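Cytochrome P450 (Rhodococcus erythropolis, PDB 3WEC) binds heme and catalyses the N-hydroxylation of the quinoline ring of aurachin alkaloids, a step essential for their antibiotic activity. Local coordinates at residues D147-V152 against R400-L405; M265-S270 against I385-P390. All blocks are in the same frame, centred on the assembly; numbering follows the deposited sequence.

Contact 1 of 2, residues D147-V152 against R400-L405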
loop_
_atom_site.group_PDB
_atom_site.type_symbol
_atom_site.label_atom_id
_atom_site.label_comp_id
_atom_site.label_asym_id
_atom_site.label_seq_id
_atom_site.Cartn_x
_atom_site.Cartn_y
_atom_site.Cartn_z
ATOM N N ASP A 147 19.092 -9.633 6.283
ATOM C CA ASP A 147 18.028 -8.643 6.325
ATOM C C ASP A 147 16.790 -9.208 5.661
ATOM O O ASP A 147 16.795 -9.495 4.463
ATOM C CB ASP A 147 18.469 -7.341 5.649
ATOM C CG ASP A 147 17.313 -6.363 5.442
ATOM O OD1 ASP A 147 16.485 -6.185 6.349
ATOM O OD2 ASP A 147 17.231 -5.760 4.356
ATOM N N ALA A 148 15.739 -9.391 6.462
ATOM C CA ALA A 148 14.482 -9.938 5.984
ATOM C C ALA A 148 13.769 -8.932 5.133
ATOM O O ALA A 148 12.894 -9.324 4.349
ATOM C CB ALA A 148 13.590 -10.375 7.141
ATOM N N VAL A 149 14.091 -7.635 5.268
ATOM C CA VAL A 149 13.448 -6.674 4.360
ATOM C C VAL A 149 13.912 -6.827 2.910
ATOM O O VAL A 149 13.073 -7.059 2.014
ATOM C CB VAL A 149 13.430 -5.194 4.823
ATOM C CG1 VAL A 149 12.679 -4.351 3.802
ATOM C CG2 VAL A 149 12.761 -5.042 6.191
ATOM N N SER A 150 15.214 -6.742 2.672
ATOM C CA SER A 150 15.719 -6.754 1.301
ATOM C C SER A 150 15.892 -8.143 0.687
ATOM O O SER A 150 16.003 -8.266 -0.536
ATOM C CB SER A 150 17.023 -5.964 1.171
ATOM O OG SER A 150 18.087 -6.592 1.900
ATOM N N GLU A 151 15.926 -9.184 1.516
ATOM C CA GLU A 151 16.149 -10.535 1.006
ATOM C C GLU A 151 14.873 -11.362 0.936
ATOM O O GLU A 151 14.811 -12.382 0.223
ATOM C CB GLU A 151 17.247 -11.261 1.816
ATOM C CG GLU A 151 18.543 -10.471 1.902
ATOM C CD GLU A 151 19.502 -11.009 2.941
ATOM O OE1 GLU A 151 20.036 -12.124 2.756
ATOM O OE2 GLU A 151 19.748 -10.313 3.948
ATOM N N VAL A 152 13.831 -10.911 1.619
ATOM C CA VAL A 152 12.644 -11.731 1.725
ATOM C C VAL A 152 11.355 -10.990 1.490
ATOM O O VAL A 152 10.502 -11.432 0.717
ATOM C CB VAL A 152 12.538 -12.353 3.119
ATOM C CG1 VAL A 152 11.332 -13.270 3.182
ATOM C CG2 VAL A 152 13.829 -13.071 3.486
ATOM N N ARG A 400 4.276 2.801 6.530
ATOM C CA ARG A 400 5.028 2.351 7.689
ATOM C C ARG A 400 5.433 0.894 7.581
ATOM O O ARG A 400 4.610 -0.010 7.318
ATOM C CB ARG A 400 4.252 2.596 8.973
ATOM C CG ARG A 400 5.078 2.357 10.235
ATOM C CD ARG A 400 4.342 2.819 11.478
ATOM N NE ARG A 400 5.108 2.573 12.679
ATOM C CZ ARG A 400 4.993 1.494 13.435
ATOM N NH1 ARG A 400 5.726 1.358 14.536
ATOM N NH2 ARG A 400 4.133 0.560 13.100
ATOM N N GLY A 401 6.738 0.694 7.736
ATOM C CA GLY A 401 7.311 -0.642 7.730
ATOM C C GLY A 401 8.796 -0.505 7.981
ATOM O O GLY A 401 9.344 0.575 7.818
ATOM N N PRO A 402 9.450 -1.605 8.368
ATOM C CA PRO A 402 10.878 -1.595 8.711
ATOM C C PRO A 402 11.821 -1.434 7.493
ATOM O O PRO A 402 11.543 -1.935 6.388
ATOM C CB PRO A 402 11.062 -2.966 9.375
ATOM C CG PRO A 402 9.996 -3.824 8.730
ATOM C CD PRO A 402 8.824 -2.906 8.688
ATOM N N GLU A 403 12.947 -0.759 7.732
ATOM C CA GLU A 403 13.987 -0.534 6.723
ATOM C C GLU A 403 14.858 -1.786 6.554
ATOM O O GLU A 403 15.201 -2.148 5.441
ATOM C CB GLU A 403 14.853 0.719 7.120
ATOM C CG GLU A 403 16.120 0.979 6.300
ATOM C CD GLU A 403 16.360 2.455 5.984
ATOM O OE1 GLU A 403 17.350 3.039 6.501
ATOM O OE2 GLU A 403 15.560 3.032 5.192
ATOM N N THR A 404 15.249 -2.372 7.691
ATOM C CA THR A 404 16.055 -3.592 7.821
ATOM C C THR A 404 15.378 -4.480 8.886
ATOM O O THR A 404 14.497 -4.012 9.622
ATOM C CB THR A 404 17.547 -3.349 8.249
ATOM O OG1 THR A 404 17.636 -2.878 9.604
ATOM C CG2 THR A 404 18.330 -2.428 7.294
ATOM N N LEU A 405 15.772 -5.750 8.985
ATOM C CA LEU A 405 15.123 -6.649 9.953
ATOM C C LEU A 405 15.974 -7.894 10.158
ATOM O O LEU A 405 16.293 -8.598 9.189
ATOM C CB LEU A 405 13.696 -7.004 9.476
ATOM C CG LEU A 405 12.676 -7.525 10.502
ATOM C CD1 LEU A 405 12.330 -6.483 11.576
ATOM C CD2 LEU A 405 11.418 -7.984 9.782
#

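Contact 2 of 2, residues M265-S270 against I385-P390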
loop_
_atom_site.group_PDB
_atom_site.type_symbol
_atom_site.label_atom_id
_atom_site.label_comp_id
_atom_site.label_asym_id
_atom_site.label_seq_id
_atom_site.Cartn_x
_atom_site.Cartn_y
_atom_site.Cartn_z
ATOM N N MET A 265 4.309 -8.062 9.847
ATOM C CA MET A 265 3.767 -9.361 10.283
ATOM C C MET A 265 4.771 -10.060 11.166
ATOM O O MET A 265 4.447 -10.531 12.269
ATOM C CB MET A 265 3.440 -10.263 9.088
ATOM C CG MET A 265 2.807 -11.581 9.500
ATOM S SD MET A 265 2.477 -12.631 8.091
ATOM C CE MET A 265 0.930 -11.960 7.517
ATOM N N LEU A 266 6.000 -10.097 10.668
ATOM C CA LEU A 266 7.162 -10.631 11.382
ATOM C C LEU A 266 7.382 -10.007 12.791
ATOM O O LEU A 266 7.389 -10.710 13.803
ATOM C CB LEU A 266 8.391 -10.472 10.476
ATOM C CG LEU A 266 8.885 -11.644 9.618
ATOM C CD1 LEU A 266 8.044 -12.937 9.691
ATOM C CD2 LEU A 266 9.176 -11.268 8.189
ATOM N N ILE A 267 7.514 -8.680 12.830
ATOM C CA ILE A 267 7.629 -7.908 14.070
ATOM C C ILE A 267 6.496 -8.263 15.029
ATOM O O ILE A 267 6.725 -8.420 16.199
ATOM C CB ILE A 267 7.595 -6.380 13.778
ATOM C CG1 ILE A 267 8.719 -5.982 12.806
ATOM C CG2 ILE A 267 7.628 -5.554 15.068
ATOM C CD1 ILE A 267 8.569 -4.626 12.151
ATOM N N THR A 268 5.268 -8.362 14.515
ATOM C CA THR A 268 4.084 -8.634 15.364
ATOM C C THR A 268 4.027 -10.063 15.953
ATOM O O THR A 268 3.724 -10.247 17.129
ATOM C CB THR A 268 2.796 -8.285 14.583
ATOM O OG1 THR A 268 2.926 -6.988 14.022
ATOM C CG2 THR A 268 1.559 -8.304 15.471
ATOM N N PHE A 269 4.330 -11.083 15.165
ATOM C CA PHE A 269 4.435 -12.429 15.757
ATOM C C PHE A 269 5.661 -12.634 16.668
ATOM O O PHE A 269 5.665 -13.538 17.501
ATOM C CB PHE A 269 4.328 -13.521 14.683
ATOM C CG PHE A 269 2.941 -13.673 14.109
ATOM C CD1 PHE A 269 1.850 -13.926 14.934
ATOM C CD2 PHE A 269 2.724 -13.580 12.752
ATOM C CE1 PHE A 269 0.575 -14.067 14.415
ATOM C CE2 PHE A 269 1.445 -13.717 12.224
ATOM C CZ PHE A 269 0.372 -13.967 13.055
ATOM N N SER A 270 6.680 -11.790 16.533
ATOM C CA SER A 270 7.837 -11.779 17.429
ATOM C C SER A 270 7.392 -11.230 18.781
ATOM O O SER A 270 7.710 -11.774 19.847
ATOM C CB SER A 270 8.958 -10.901 16.862
ATOM O OG SER A 270 10.150 -10.990 17.643
ATOM N N ILE A 385 9.369 -17.171 15.761
ATOM C CA ILE A 385 10.114 -16.125 15.073
ATOM C C ILE A 385 10.381 -15.005 16.074
ATOM O O ILE A 385 9.531 -14.660 16.890
ATOM C CB ILE A 385 9.446 -15.641 13.745
ATOM C CG1 ILE A 385 9.106 -14.152 13.761
ATOM C CG2 ILE A 385 8.268 -16.512 13.317
ATOM C CD1 ILE A 385 10.123 -13.320 13.002
ATOM N N GLU A 386 11.595 -14.487 16.045
ATOM C CA GLU A 386 11.932 -13.333 16.862
ATOM C C GLU A 386 12.766 -12.322 16.083
ATOM O O GLU A 386 13.785 -12.665 15.478
ATOM C CB GLU A 386 12.637 -13.766 18.132
ATOM C CG GLU A 386 13.659 -14.856 17.898
ATOM C CD GLU A 386 13.692 -15.894 19.007
ATOM O OE1 GLU A 386 14.290 -15.613 20.066
ATOM O OE2 GLU A 386 13.141 -17.007 18.798
ATOM N N VAL A 387 12.326 -11.071 16.110
ATOM C CA VAL A 387 13.046 -9.993 15.447
ATOM C C VAL A 387 13.849 -9.186 16.473
ATOM O O VAL A 387 13.408 -9.002 17.611
ATOM C CB VAL A 387 12.096 -9.099 14.612
ATOM C CG1 VAL A 387 11.124 -9.956 13.801
ATOM C CG2 VAL A 387 11.338 -8.111 15.489
ATOM N N ALA A 388 15.034 -8.729 16.088
ATOM C CA ALA A 388 15.852 -7.960 17.011
ATOM C C ALA A 388 15.284 -6.543 17.153
ATOM O O ALA A 388 14.989 -5.886 16.159
ATOM C CB ALA A 388 17.309 -7.940 16.559
ATOM N N GLU A 389 15.117 -6.113 18.407
ATOM C CA GLU A 389 14.607 -4.787 18.769
ATOM C C GLU A 389 15.813 -3.900 19.155
ATOM O O GLU A 389 16.810 -4.426 19.679
ATOM C CB GLU A 389 13.640 -4.917 19.963
ATOM C CG GLU A 389 12.495 -5.924 19.801
ATOM C CD GLU A 389 11.270 -5.365 19.078
ATOM O OE1 GLU A 389 10.271 -6.094 18.953
ATOM O OE2 GLU A 389 11.276 -4.202 18.644
ATOM N N PRO A 390 15.739 -2.561 18.909
ATOM C CA PRO A 390 14.614 -1.815 18.339
ATOM C C PRO A 390 14.586 -1.841 16.826
ATOM O O PRO A 390 15.598 -2.117 16.171
ATOM C CB PRO A 390 14.864 -0.386 18.805
ATOM C CG PRO A 390 16.347 -0.294 18.919
ATOM C CD PRO A 390 16.823 -1.654 19.353
#

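Contact 1 of 2, residues D147-V152 against R400-L405
Val149 is the bump of this contact, pushed into a hollow formed by the bend of the chain through Pro402, Glu403 and Thr404. With CG1 anti to its backbone N (chi1 -178°), that methyl lies 3.7 Å from Glu403 O and equally near Pro402 O. CG2 comes closest, 3.3 Å from Pro402 O, and is flanked by CG of Pro402 and CB of Leu405. A beta-branched residue suits the place because it is broad close to the backbone. Beside it, small Ala148 lets the chain come near; its CB lies 4.1 Å from CB of Leu405. The short helix 148-153, which follows helix 128-141 and precedes helix 155-165 in the chain of this P450 fold, begins against the loop joining strands 384-387 and 407-410. Asp147 is its N-cap, accepting from Val149 N and Ser150 N, with Ser150 OG as a further donor; both Ser150 groups reach OD2 from the same face of the carboxylate. OD1 accepts weak bonds from Val149 N, within the cap, and from Leu405 N (2.8 Å) of the loop. The nearly straight bond runs the other way, from Ala148 N to Leu405 O (2.9 Å, 170°), giving an amide of the helix's first turn an acceptor from the loop.

Contact 2 of 2, residues M265-S270 against I385-P390
Ser270 meets the strand 385-387 directly, and this is the tight part of the contact: its OG accepts a hydrogen bond from Val387 N at 2.7 Å, with an angle of 162° at the hydrogen. OG is anti to its own backbone N (chi1 -174°), a position that also brings it to 3.0 Å from CA of Glu386. A small hydroxyl side chain fits here, since the two backbones approach closely and their nearest CA atoms, of Ser270 and Glu386, are 4.4 Å apart. CA of Ser270 adds a CA-H...O contact to Ile385 O. The short segments of helix 240-271 and of the strand run nearly crosswise, at 107°.

The hydrocarbon contacts on the buried side are wider. CG1 of Val387 rests against both Leu266 O, 3.8 Å away, and CB of Ser270, while its CG2 lies beside the same serine and more loosely, at 4.3 Å, near CG1 of Ile267. CD1 of Ile385 reaches Leu266 CD1 at 3.9 Å, the two side chains crossing at about a right angle; both have torsions far from staggered, and their detailed fit is correspondingly less certain. Behind them, Leu378 of helix 364-381 touches Leu266, and Val407 of the partner strand touches Ile385.

Toward solvent lies the loose side. Glu386 turns away, contributing little beyond CB near the serine hydroxyl, and its charge suits this exposed place. Glu389, farther along, forms a salt bridge with Arg271.

In the two-stranded sheet Glu386 is backbone-bonded to Ala408 on one edge. Val387 N instead gives its hydrogen to a helix side chain, so Ser270 OG supplies, with one polar atom, an acceptor for the strand amide beside a largely hydrocarbon interface.

The centres of contact 1 and contact 2 lie 11 Å apart, on the same side of the chain's centre. In sequence the order is 147-152, 265-270, 385-390, 400-405, so contact 2 falls within the span bounded by contact 1. Contact 2 uses strand 384-387 and the start of the loop after it, contact 1 the end of that loop, just before strand 407-410; the loop rests on helix 240-271, the long central helix of the P450 fold. Direct packing joins the two: Ile267 CG1 is 3.8 Å from Leu405 CD1, and CD1 of Ile267 touches Pro402 CG. Leu405 thereby belongs to one hydrophobic cluster that links helix 148-153, helix 240-271 and strand 384-387, away from the heme.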